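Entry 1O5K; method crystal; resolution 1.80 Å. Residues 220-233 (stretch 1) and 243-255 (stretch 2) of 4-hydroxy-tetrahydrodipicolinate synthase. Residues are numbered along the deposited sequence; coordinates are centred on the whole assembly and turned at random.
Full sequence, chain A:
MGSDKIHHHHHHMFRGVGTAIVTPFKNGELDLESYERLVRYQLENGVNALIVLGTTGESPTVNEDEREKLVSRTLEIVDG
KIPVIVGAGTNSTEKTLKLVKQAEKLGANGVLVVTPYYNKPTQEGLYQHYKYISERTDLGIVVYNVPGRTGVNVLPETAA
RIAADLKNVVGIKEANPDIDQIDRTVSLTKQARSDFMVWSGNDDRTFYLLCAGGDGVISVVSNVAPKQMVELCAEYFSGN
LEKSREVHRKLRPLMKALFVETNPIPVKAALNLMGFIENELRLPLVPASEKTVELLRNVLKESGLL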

# COMPACT_ATOMS: atom_id res chain seq x y z
N VAL A 220 -23.05 -9.87 -2.30
CA VAL A 220 -22.66 -11.32 -2.35
C VAL A 220 -23.36 -12.07 -1.19
O VAL A 220 -23.93 -13.17 -1.34
CB VAL A 220 -21.19 -11.41 -2.20
CG1 VAL A 220 -20.73 -12.87 -1.98
CG2 VAL A 220 -20.48 -10.82 -3.46
N VAL A 221 -23.30 -11.48 -0.01
CA VAL A 221 -23.88 -12.07 1.20
C VAL A 221 -25.35 -12.41 1.06
O VAL A 221 -25.83 -13.37 1.67
CB VAL A 221 -23.69 -11.14 2.47
CG1 VAL A 221 -24.33 -11.78 3.66
CG2 VAL A 221 -22.20 -10.90 2.80
N SER A 222 -26.12 -11.58 0.34
CA SER A 222 -27.50 -11.88 0.13
C SER A 222 -27.79 -13.21 -0.58
O SER A 222 -28.94 -13.66 -0.55
CB SER A 222 -28.21 -10.76 -0.62
OG SER A 222 -27.64 -10.54 -1.92
N ASN A 223 -26.79 -13.83 -1.24
CA ASN A 223 -27.02 -15.18 -1.76
C ASN A 223 -27.45 -16.14 -0.66
O ASN A 223 -28.29 -17.01 -0.87
CB ASN A 223 -25.75 -15.72 -2.40
CG ASN A 223 -25.55 -15.24 -3.83
OD1 ASN A 223 -26.06 -15.86 -4.79
ND2 ASN A 223 -24.75 -14.17 -4.00
N VAL A 224 -26.85 -15.99 0.53
CA VAL A 224 -27.14 -16.88 1.63
C VAL A 224 -28.03 -16.27 2.68
O VAL A 224 -28.82 -16.99 3.30
CB VAL A 224 -25.86 -17.44 2.30
CG1 VAL A 224 -25.04 -18.26 1.27
CG2 VAL A 224 -25.03 -16.37 2.91
N ALA A 225 -27.95 -14.95 2.86
CA ALA A 225 -28.72 -14.27 3.88
C ALA A 225 -29.49 -13.07 3.32
O ALA A 225 -29.26 -11.93 3.74
CB ALA A 225 -27.74 -13.80 4.96
N PRO A 226 -30.40 -13.31 2.38
CA PRO A 226 -31.12 -12.23 1.73
C PRO A 226 -31.96 -11.41 2.69
O PRO A 226 -31.95 -10.19 2.61
CB PRO A 226 -31.98 -12.96 0.68
CG PRO A 226 -32.13 -14.34 1.23
CD PRO A 226 -30.79 -14.63 1.84
N LYS A 227 -32.68 -12.06 3.59
CA LYS A 227 -33.57 -11.30 4.48
C LYS A 227 -32.80 -10.36 5.37
O LYS A 227 -33.26 -9.23 5.61
CB LYS A 227 -34.37 -12.26 5.35
CG LYS A 227 -35.28 -11.64 6.41
CD LYS A 227 -36.09 -12.80 7.02
CE LYS A 227 -36.39 -12.61 8.49
NZ LYS A 227 -37.00 -13.86 9.05
N GLN A 228 -31.64 -10.80 5.84
CA GLN A 228 -30.79 -10.00 6.74
C GLN A 228 -30.19 -8.81 6.03
O GLN A 228 -30.21 -7.67 6.56
CB GLN A 228 -29.71 -10.88 7.39
CG GLN A 228 -30.28 -11.93 8.31
CD GLN A 228 -31.04 -13.09 7.63
OE1 GLN A 228 -30.70 -13.55 6.53
NE2 GLN A 228 -32.09 -13.56 8.32
N MET A 229 -29.70 -9.00 4.80
CA MET A 229 -29.22 -7.83 4.03
C MET A 229 -30.34 -6.86 3.69
O MET A 229 -30.17 -5.64 3.73
CB MET A 229 -28.52 -8.27 2.74
CG MET A 229 -27.22 -8.93 2.97
SD MET A 229 -25.97 -7.83 3.80
CE MET A 229 -25.59 -6.59 2.66
N VAL A 230 -31.52 -7.39 3.41
CA VAL A 230 -32.67 -6.53 3.14
C VAL A 230 -33.01 -5.71 4.37
O VAL A 230 -33.31 -4.54 4.25
CB VAL A 230 -33.89 -7.37 2.68
CG1 VAL A 230 -35.19 -6.60 2.70
CG2 VAL A 230 -33.64 -7.89 1.31
N GLU A 231 -33.02 -6.36 5.54
CA GLU A 231 -33.28 -5.69 6.81
C GLU A 231 -32.26 -4.58 7.11
O GLU A 231 -32.64 -3.58 7.65
CB GLU A 231 -33.28 -6.73 7.94
CG GLU A 231 -33.41 -6.20 9.36
CD GLU A 231 -33.29 -7.30 10.43
OE1 GLU A 231 -33.80 -7.07 11.57
OE2 GLU A 231 -32.65 -8.38 10.17
N LEU A 232 -31.00 -4.81 6.80
CA LEU A 232 -29.99 -3.80 7.02
C LEU A 232 -30.37 -2.52 6.30
O LEU A 232 -30.33 -1.44 6.89
CB LEU A 232 -28.61 -4.32 6.60
CG LEU A 232 -27.35 -3.48 6.86
CD1 LEU A 232 -26.11 -4.33 6.72
CD2 LEU A 232 -27.25 -2.28 5.91
N CYS A 233 -30.73 -2.61 5.01
CA CYS A 233 -31.11 -1.40 4.25
C CYS A 233 -32.44 -0.84 4.71
O CYS A 233 -32.57 0.36 4.95
CB CYS A 233 -31.14 -1.69 2.75
SG CYS A 233 -29.55 -2.30 2.09
N LYS A 243 -30.46 0.44 14.51
CA LYS A 243 -30.89 -0.93 14.20
C LYS A 243 -30.22 -1.42 12.94
O LYS A 243 -29.82 -2.60 12.86
CB LYS A 243 -32.41 -1.03 14.04
CG LYS A 243 -33.21 -0.69 15.28
CD LYS A 243 -34.69 -1.03 15.08
CE LYS A 243 -35.47 -0.81 16.34
NZ LYS A 243 -36.96 -0.98 16.13
N SER A 244 -30.05 -0.55 11.95
CA SER A 244 -29.29 -0.90 10.74
C SER A 244 -27.86 -1.31 11.12
O SER A 244 -27.35 -2.34 10.65
CB SER A 244 -29.29 0.24 9.71
OG SER A 244 -28.59 -0.07 8.52
N ARG A 245 -27.22 -0.51 11.98
CA ARG A 245 -25.86 -0.79 12.39
C ARG A 245 -25.77 -2.15 13.11
O ARG A 245 -24.79 -2.91 12.92
CB ARG A 245 -25.37 0.31 13.33
CG ARG A 245 -23.87 0.12 13.71
CD ARG A 245 -23.33 1.35 14.45
NE ARG A 245 -24.07 1.55 15.66
CZ ARG A 245 -24.45 2.71 16.19
NH1 ARG A 245 -24.21 3.88 15.60
NH2 ARG A 245 -25.14 2.71 17.30
N GLU A 246 -26.77 -2.45 13.93
CA GLU A 246 -26.81 -3.75 14.63
C GLU A 246 -26.90 -4.93 13.65
O GLU A 246 -26.28 -5.98 13.88
CB GLU A 246 -27.99 -3.84 15.59
CG GLU A 246 -27.83 -3.03 16.86
N VAL A 247 -27.70 -4.80 12.60
CA VAL A 247 -27.74 -5.86 11.58
C VAL A 247 -26.36 -6.02 10.95
O VAL A 247 -25.86 -7.11 10.73
CB VAL A 247 -28.78 -5.58 10.45
CG1 VAL A 247 -28.71 -6.67 9.40
CG2 VAL A 247 -30.18 -5.46 11.03
N HIS A 248 -25.76 -4.89 10.60
CA HIS A 248 -24.42 -4.87 10.03
C HIS A 248 -23.42 -5.60 10.94
O HIS A 248 -22.60 -6.43 10.51
CB HIS A 248 -24.01 -3.42 9.83
CG HIS A 248 -22.54 -3.19 9.71
ND1 HIS A 248 -21.85 -3.38 8.52
CD2 HIS A 248 -21.63 -2.71 10.60
CE1 HIS A 248 -20.58 -3.04 8.71
NE2 HIS A 248 -20.42 -2.66 9.96
N ARG A 249 -23.49 -5.29 12.21
CA ARG A 249 -22.58 -5.90 13.18
C ARG A 249 -22.82 -7.40 13.31
O ARG A 249 -21.88 -8.19 13.36
CB ARG A 249 -22.69 -5.20 14.53
CG ARG A 249 -22.24 -3.68 14.47
CD ARG A 249 -20.75 -3.53 14.40
NE ARG A 249 -20.22 -2.17 14.13
CZ ARG A 249 -20.27 -1.15 15.00
NH1 ARG A 249 -20.92 -1.25 16.17
NH2 ARG A 249 -19.70 -0.00 14.68
N LYS A 250 -24.08 -7.81 13.31
CA LYS A 250 -24.39 -9.27 13.46
C LYS A 250 -23.95 -10.10 12.26
O LYS A 250 -23.60 -11.28 12.40
CB LYS A 250 -25.85 -9.45 13.74
CG LYS A 250 -26.22 -9.10 15.17
CD LYS A 250 -27.71 -9.32 15.42
CE LYS A 250 -28.10 -8.77 16.79
NZ LYS A 250 -29.54 -9.01 17.14
N LEU A 251 -23.96 -9.46 11.08
CA LEU A 251 -23.59 -10.05 9.81
C LEU A 251 -22.10 -10.04 9.54
O LEU A 251 -21.61 -10.74 8.65
CB LEU A 251 -24.26 -9.33 8.65
CG LEU A 251 -25.71 -9.65 8.46
CD1 LEU A 251 -26.29 -8.83 7.34
CD2 LEU A 251 -25.90 -11.14 8.20
N ARG A 252 -21.37 -9.24 10.30
CA ARG A 252 -19.94 -9.05 10.02
C ARG A 252 -19.13 -10.34 9.86
O ARG A 252 -18.32 -10.41 8.94
CB ARG A 252 -19.25 -8.20 11.10
CG ARG A 252 -17.69 -8.09 10.83
CD ARG A 252 -16.89 -7.20 11.79
NE ARG A 252 -15.85 -6.37 11.13
CZ ARG A 252 -16.09 -5.41 10.20
NH1 ARG A 252 -17.32 -5.20 9.73
NH2 ARG A 252 -15.09 -4.69 9.71
N PRO A 253 -19.30 -11.32 10.74
CA PRO A 253 -18.57 -12.59 10.62
C PRO A 253 -18.82 -13.30 9.29
O PRO A 253 -17.88 -13.81 8.68
CB PRO A 253 -19.12 -13.42 11.76
CG PRO A 253 -19.63 -12.36 12.74
CD PRO A 253 -20.18 -11.30 11.93
N LEU A 254 -20.08 -13.27 8.84
CA LEU A 254 -20.45 -13.86 7.57
C LEU A 254 -19.88 -13.04 6.45
O LEU A 254 -19.36 -13.58 5.48
CB LEU A 254 -21.98 -14.02 7.48
CG LEU A 254 -22.51 -14.69 6.23
CD1 LEU A 254 -21.89 -16.07 6.05
CD2 LEU A 254 -23.97 -14.80 6.33
N MET A 255 -19.98 -11.72 6.55
CA MET A 255 -19.42 -10.85 5.53
C MET A 255 -17.95 -11.14 5.33
O MET A 255 -17.49 -11.27 4.19
CB MET A 255 -19.64 -9.39 5.91
CG MET A 255 -21.08 -8.96 5.76
SD MET A 255 -21.24 -7.22 6.30
CE MET A 255 -22.99 -6.95 6.02

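Helix 226-233 and helix 243-255 run roughly antiparallel, at 148° between their N-to-C directions. Their axes approach to 8.4 Å. Register is set at two ends: the CA atoms of Leu232 and Ser244 lie 4.8 Å apart, those of Val221 and Met255 6.3 Å.

The close end carries the one hydrogen bond between the stretches. Ser244 has chi1 at t, which places its OG 2.7 Å from Leu232 O, with the serine as donor. Ser244 is buried, and this bond gives its hydroxyl a partner there. The acceptor is a backbone carbonyl of the first helix.

Leu232 has the largest covered area of the contact. Its CA-to-CB bond points sideways. In the t,t rotamer, Leu232 CD1 lies 3.8 Å from His248 CA and Leu232 CD2 lies 3.7 Å from Ser244 OG. Leu232 CB meets Val247 CG1 at 3.7 Å. Val247, also t, points toward the first helix. Its CG1 comes within 3.4 Å of Gln228 O, and its CG2 within 3.7 Å of Glu231 CD. The extended Glu231 side chain starts sideways but ends nearer the valine.

Gln228 points toward the second helix, yet its chi2 at p turns the polar end away. The aliphatic base stays behind, with Gln228 CB 3.9 Å from Leu251 CD2. Met229 does the reverse. Its CA-to-CB bond points away, but chi1 and chi2, both m, bring the sulfur back; chi3, also m, sets only CE. Met229 SD then sits 3.7 Å from Leu251 CD1. With chi1 at m and chi2 and chi3 at t, Met255 extends so that its CE lies 3.8 Å from Met229 SD and 4.1 Å from Leu232 CD1.

At the far end, Leu254 CD2 packs against three small side chains: Val224 CG2 at 3.9 Å, Val221 CG1 at 4.0 Å and Ala225 CB at 4.1 Å. Val221 CG2 meets Met255 CG at 3.7 Å. These contacts are apolar and buried.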